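Local coordinates for protein glutathione S-transferase omega-like 2 (Saccharomyces cerevisiae, PDB 5LKB) that acts as a glutathione-dependent one-cysteine thiol transferase and dehydroascorbate reductase, reacts with glutathionyl-(hydro)quinones, and works as a homodimer, at residues A[240-243]-A[244-248]. Sequence-based numbering, arbitrary orientation.
Sequences NNVF and EHLDK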
loop_
_atom_site.group_PDB
_atom_site.type_symbol
_atom_site.label_atom_id
_atom_site.label_comp_id
_atom_site.label_asym_id
_atom_site.label_seq_id
_atom_site.Cartn_x
_atom_site.Cartn_y
_atom_site.Cartn_z
ATOM N N ASN A 240 12.508 8.574 -0.856
ATOM C CA ASN A 240 13.228 8.763 -2.108
ATOM C C ASN A 240 14.578 8.059 -2.037
ATOM O O ASN A 240 15.033 7.487 -3.024
ATOM C CB ASN A 240 13.446 10.252 -2.385
ATOM C CG ASN A 240 12.248 10.903 -3.091
ATOM O OD1 ASN A 240 11.981 10.637 -4.247
ATOM N ND2 ASN A 240 11.582 11.735 -2.401
ATOM N N ASN A 241 15.201 8.112 -0.867
ATOM C CA ASN A 241 16.508 7.469 -0.656
ATOM C C ASN A 241 16.406 5.957 -0.780
ATOM O O ASN A 241 17.287 5.332 -1.383
ATOM C CB ASN A 241 17.087 7.933 0.671
ATOM C CG ASN A 241 18.520 7.463 0.848
ATOM O OD1 ASN A 241 19.411 7.820 0.041
ATOM N ND2 ASN A 241 18.717 6.608 1.794
ATOM N N VAL A 242 15.338 5.343 -0.233
ATOM C CA VAL A 242 15.155 3.905 -0.376
ATOM C C VAL A 242 15.135 3.533 -1.838
ATOM O O VAL A 242 15.809 2.609 -2.288
ATOM C CB VAL A 242 13.863 3.476 0.342
ATOM C CG1 VAL A 242 13.452 2.074 -0.100
ATOM C CG2 VAL A 242 13.974 3.524 1.871
ATOM N N PHE A 243 14.240 4.175 -2.623
ATOM C CA PHE A 243 14.098 3.767 -4.010
ATOM C C PHE A 243 15.342 4.083 -4.834
ATOM O O PHE A 243 15.683 3.316 -5.729
ATOM C CB PHE A 243 12.789 4.345 -4.629
ATOM C CG PHE A 243 11.566 3.570 -4.166
ATOM C CD1 PHE A 243 11.240 2.394 -4.786
ATOM C CD2 PHE A 243 10.859 3.969 -3.046
ATOM C CE1 PHE A 243 10.177 1.593 -4.323
ATOM C CE2 PHE A 243 9.782 3.188 -2.575
ATOM C CZ PHE A 243 9.481 2.019 -3.202
ATOM N N GLU A 244 16.058 5.159 -4.503
ATOM C CA GLU A 244 17.295 5.471 -5.219
ATOM C C GLU A 244 18.310 4.346 -5.038
ATOM O O GLU A 244 18.997 3.953 -5.994
ATOM C CB GLU A 244 17.860 6.787 -4.715
ATOM C CG GLU A 244 19.231 7.167 -5.232
ATOM C CD GLU A 244 19.750 8.421 -4.545
ATOM O OE1 GLU A 244 18.935 9.181 -3.984
ATOM O OE2 GLU A 244 20.981 8.621 -4.525
ATOM N N HIS A 245 18.326 3.760 -3.852
ATOM C CA HIS A 245 19.258 2.686 -3.571
ATOM C C HIS A 245 18.773 1.336 -4.028
ATOM O O HIS A 245 19.599 0.472 -4.378
ATOM C CB HIS A 245 19.712 2.737 -2.128
ATOM C CG HIS A 245 20.610 3.895 -1.897
ATOM N ND1 HIS A 245 20.116 5.155 -1.629
ATOM C CD2 HIS A 245 21.969 4.003 -1.956
ATOM C CE1 HIS A 245 21.140 5.988 -1.493
ATOM N NE2 HIS A 245 22.274 5.311 -1.667
ATOM N N LEU A 246 17.466 1.100 -4.062
ATOM C CA LEU A 246 17.010 -0.102 -4.746
ATOM C C LEU A 246 17.376 -0.060 -6.227
ATOM O O LEU A 246 17.701 -1.086 -6.829
ATOM C CB LEU A 246 15.493 -0.285 -4.585
ATOM C CG LEU A 246 14.914 -0.632 -3.210
ATOM C CD1 LEU A 246 13.391 -0.545 -3.208
ATOM C CD2 LEU A 246 15.370 -1.988 -2.760
ATOM N N ASP A 247 17.301 1.123 -6.839
ATOM C CA ASP A 247 17.755 1.276 -8.211
ATOM C C ASP A 247 19.217 0.863 -8.353
ATOM O O ASP A 247 19.563 0.197 -9.329
ATOM C CB ASP A 247 17.571 2.714 -8.676
ATOM C CG ASP A 247 16.106 3.089 -8.827
ATOM O OD1 ASP A 247 15.249 2.179 -8.914
ATOM O OD2 ASP A 247 15.882 4.310 -8.945
ATOM N N LYS A 248 20.039 1.203 -7.360
ATOM C CA LYS A 248 21.466 0.821 -7.375
ATOM C C LYS A 248 21.637 -0.695 -7.323
ATOM O O LYS A 248 22.418 -1.267 -8.110
ATOM C CB LYS A 248 22.225 1.512 -6.242
ATOM C CG LYS A 248 22.342 3.003 -6.477
ATOM C CD LYS A 248 23.189 3.710 -5.439
ATOM C CE LYS A 248 22.989 5.217 -5.506
ATOM N NZ LYS A 248 24.014 5.848 -4.567
HETATM O O HOH W 1 19.411 10.190 -1.505
#
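The imidazole of His245 folds back along its own helix and crosses the side-chain amide of Asn241, one turn earlier. Two donors of His245 grip the carbonyl of Asn241 from opposite faces of its plane: the backbone N-H in the ordinary i to i+4 helix bond, and ring ND1, which reaches Asn241 O at 2.8 Å. This second bond is nearly straight (164°), and the oxygen sits at the ring edge, in the imidazole plane. Chi1 of -71° sets the ring beside the backbone N, anti to the carbonyl carbon, and the turn about CB-CG brings ND1 to the oxygen. The Asn241 amide is inclined 63° to the ring; its OD1 lies 2.9 Å from His245 CE1, a close approach to the carbon between the two ring nitrogens. That same oxygen accepts a hydrogen bond from a water, which also donates to Glu244 OE1 at 2.7 Å, so the extended glutamate is tied to the asparagine at the helix surface. A leucine in place of His245 would probably take away the ring donor to Asn241 O and leave the amide freer to turn.

On the buried side, Leu246 CD1 fills the angle between Val242 CG1 (4.1 Å) and the Phe243 ring, which it meets obliquely along the CD1-CE1 bond, 4.0 Å from Phe243 CD1. Val242 and Leu246 both lean on Phe297 of helix 285-304, while Phe243 stacks on Phe309. Asp247 OD1 is hydrogen-bonded to Tyr316 OH, joining this helix to the loop before helix 317-329. The face bearing Asn241 and His245 packs on Ser218 of helix 205-220, so neighbouring faces of this part of helix 232-264 pack on helices 205-220 and 285-304 of the all-helical C-terminal domain of the glutathione transferase fold.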